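NmrA family protein (Shigella flexneri 2a, PDB 3QVO) is of unknown function but has a Rossmann fold of the NmrA family and probably binds NAD(P). Local coordinates at residues A[157-162]-A[216-221]. Sequence-based numbering, arbitrary orientation.
Sequences AIEASG and GENIGI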
ATOM      1  N   ALA A 157      -5.710  -8.384 -11.314  1.00 60.25           N
ATOM      2  CA  ALA A 157      -4.926  -7.691 -12.301  1.00 59.65           C
ATOM      3  C   ALA A 157      -3.467  -7.658 -11.816  1.00 58.65           C
ATOM      4  O   ALA A 157      -2.548  -7.895 -12.588  1.00 60.06           O
ATOM      5  CB  ALA A 157      -5.479  -6.272 -12.570  1.00 58.55           C
ATOM      6  N   ILE A 158      -3.264  -7.377 -10.530  1.00 56.67           N
ATOM      7  CA  ILE A 158      -1.931  -7.348  -9.956  1.00 54.85           C
ATOM      8  C   ILE A 158      -1.287  -8.719 -10.078  1.00 56.33           C
ATOM      9  O   ILE A 158      -0.175  -8.825 -10.609  1.00 56.02           O
ATOM     10  CB  ILE A 158      -1.976  -6.816  -8.546  1.00 53.88           C
ATOM     11  CG1 ILE A 158      -2.273  -5.313  -8.586  1.00 53.22           C
ATOM     12  CG2 ILE A 158      -0.691  -7.108  -7.781  1.00 53.33           C
ATOM     13  CD1 ILE A 158      -2.718  -4.752  -7.275  1.00 54.61           C
ATOM     14  N   GLU A 159      -2.020  -9.781  -9.711  1.00 57.15           N
ATOM     15  CA  GLU A 159      -1.462 -11.141  -9.796  1.00 58.62           C
ATOM     16  C   GLU A 159      -1.118 -11.605 -11.188  1.00 59.90           C
ATOM     17  O   GLU A 159      -0.287 -12.489 -11.334  1.00 60.40           O
ATOM     18  CB  GLU A 159      -2.365 -12.178  -9.115  1.00 60.22           C
ATOM     19  CG  GLU A 159      -2.468 -11.955  -7.617  1.00 58.58           C
ATOM     20  CD  GLU A 159      -3.364 -12.974  -6.911  1.00 64.37           C
ATOM     21  OE1 GLU A 159      -4.402 -13.401  -7.486  1.00 68.07           O
ATOM     22  OE2 GLU A 159      -3.049 -13.337  -5.753  1.00 65.26           O
ATOM     23  N   ALA A 160      -1.725 -10.989 -12.207  1.00 60.42           N
ATOM     24  CA  ALA A 160      -1.501 -11.365 -13.587  1.00 61.70           C
ATOM     25  C   ALA A 160      -0.573 -10.391 -14.278  1.00 60.59           C
ATOM     26  O   ALA A 160      -0.385 -10.492 -15.461  1.00 62.83           O
ATOM     27  CB  ALA A 160      -2.831 -11.442 -14.354  1.00 62.74           C
ATOM     28  N   SER A 161       0.039  -9.483 -13.543  1.00 58.70           N
ATOM     29  CA  SER A 161       0.782  -8.390 -14.147  1.00 57.48           C
ATOM     30  C   SER A 161       2.217  -8.694 -14.548  1.00 58.16           C
ATOM     31  O   SER A 161       2.790  -7.943 -15.320  1.00 57.76           O
ATOM     32  CB  SER A 161       0.823  -7.213 -13.193  1.00 56.00           C
ATOM     33  OG  SER A 161       1.508  -7.560 -12.018  1.00 54.91           O
ATOM     34  N   GLY A 162       2.793  -9.753 -13.995  1.00 59.18           N
ATOM     35  CA  GLY A 162       4.200 -10.049 -14.135  1.00 60.81           C
ATOM     36  C   GLY A 162       5.119  -9.086 -13.380  1.00 60.32           C
ATOM     37  O   GLY A 162       6.319  -9.005 -13.674  1.00 62.38           O
ATOM     38  N   GLY A 216       5.588 -11.838  -4.796  1.00 60.51           N
ATOM     39  CA  GLY A 216       4.616 -12.834  -5.285  1.00 61.14           C
ATOM     40  C   GLY A 216       3.557 -13.263  -4.289  1.00 62.23           C
ATOM     41  O   GLY A 216       2.854 -14.226  -4.531  1.00 62.92           O
ATOM     42  N   GLU A 217       3.420 -12.550  -3.178  1.00 61.93           N
ATOM     43  CA  GLU A 217       2.488 -12.958  -2.119  1.00 62.78           C
ATOM     44  C   GLU A 217       1.292 -12.044  -1.971  1.00 61.59           C
ATOM     45  O   GLU A 217       1.336 -10.870  -2.327  1.00 59.11           O
ATOM     46  CB  GLU A 217       3.211 -13.039  -0.769  1.00 63.50           C
ATOM     47  CG  GLU A 217       4.283 -14.118  -0.750  1.00 67.52           C
ATOM     48  CD  GLU A 217       5.106 -14.159   0.526  1.00 70.96           C
ATOM     49  OE1 GLU A 217       4.815 -13.406   1.476  1.00 73.81           O
ATOM     50  OE2 GLU A 217       6.054 -14.961   0.585  1.00 74.91           O
ATOM     51  N   ASN A 218       0.246 -12.596  -1.354  1.00 63.02           N
ATOM     52  CA  ASN A 218      -1.016 -11.916  -1.174  1.00 62.33           C
ATOM     53  C   ASN A 218      -1.464 -12.239   0.256  1.00 64.17           C
ATOM     54  O   ASN A 218      -2.121 -13.245   0.522  1.00 65.85           O
ATOM     55  CB  ASN A 218      -1.986 -12.427  -2.232  1.00 62.33           C
ATOM     56  CG  ASN A 218      -3.275 -11.664  -2.271  1.00 61.11           C
ATOM     57  OD1 ASN A 218      -3.645 -10.974  -1.322  1.00 59.40           O
ATOM     58  ND2 ASN A 218      -3.980 -11.793  -3.377  1.00 58.60           N
ATOM     59  N   ILE A 219      -1.088 -11.354   1.167  1.00 64.16           N
ATOM     60  CA  ILE A 219      -0.918 -11.657   2.585  1.00 65.10           C
ATOM     61  C   ILE A 219      -1.962 -10.943   3.416  1.00 64.11           C
ATOM     62  O   ILE A 219      -2.120  -9.725   3.306  1.00 61.59           O
ATOM     63  CB  ILE A 219       0.422 -11.061   3.061  1.00 66.06           C
ATOM     64  CG1 ILE A 219       1.600 -11.551   2.247  1.00 67.91           C
ATOM     65  CG2 ILE A 219       0.664 -11.321   4.527  1.00 70.54           C
ATOM     66  CD1 ILE A 219       2.797 -10.646   2.441  1.00 67.76           C
ATOM     67  N   GLY A 220      -2.653 -11.687   4.279  1.00 65.48           N
ATOM     68  CA  GLY A 220      -3.486 -11.080   5.304  1.00 64.90           C
ATOM     69  C   GLY A 220      -2.635 -10.686   6.498  1.00 65.39           C
ATOM     70  O   GLY A 220      -1.668 -11.384   6.838  1.00 65.49           O
ATOM     71  N   ILE A 221      -2.992  -9.567   7.135  1.00 64.99           N
ATOM     72  CA  ILE A 221      -2.272  -9.060   8.296  1.00 65.87           C
ATOM     73  C   ILE A 221      -3.274  -8.861   9.449  1.00 68.04           C
ATOM     74  O   ILE A 221      -4.214  -8.078   9.340  1.00 67.17           O
ATOM     75  CB  ILE A 221      -1.586  -7.686   8.003  1.00 64.56           C
ATOM     76  CG1 ILE A 221      -0.909  -7.650   6.628  1.00 63.02           C
ATOM     77  CG2 ILE A 221      -0.537  -7.332   9.080  1.00 63.10           C
ATOM     78  CD1 ILE A 221      -0.754  -6.192   6.074  1.00 61.97           C
TER
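Carboxylate oxygen OE2 of E159 is held by two groups, the side-chain amide of N218 and R186, whose NE forms a salt bridge with it. Through this oxygen the C-terminal end of helix 149-159 is tied to strand 217-222 of the Rossmann-fold sheet, where that strand runs parallel to strand 164-174, the strand that follows the helix in the chain. The amide donates from N218 ND2 to E159 OE2 at 3.0 Å with an N-H...O angle of 173°, an almost straight bond. Its two ends differ in geometry: the acceptor lies in the plane of the N218 amide, whereas ND2 stands well above the carboxylate plane of E159, and the two flat groups are turned 79° from each other. E159 reaches across with a chain extended beyond CG, while the CA–CB bond of N218 points toward the helix segment and CG, anti to the backbone N (chi1 -172°), places ND2 next to E159 OE2. The backbones stay apart, with the CA atoms of E159 and G216, the nearest pair, at 7.8 Å, so side chains make the contact. The other end of the N218 amide is also held, its OD1 accepting from NE of R169 on strand 164-174. With both ends engaged, the flip of this buried amide is defined, and R186 probably helps to keep E159 ionised. Close by, the side chains of I158 and E159 both touch Y165 of strand 164-174. The helix gives way to a turn at A160, and S161, whose OG also bonds L163 N, folds back there: the carbonyl O of I158 accepts from S161 N at 3.0 Å and, in the carbonyl plane on a lone pair, from S161 OG at a short 2.5 Å, a length that is doubtful.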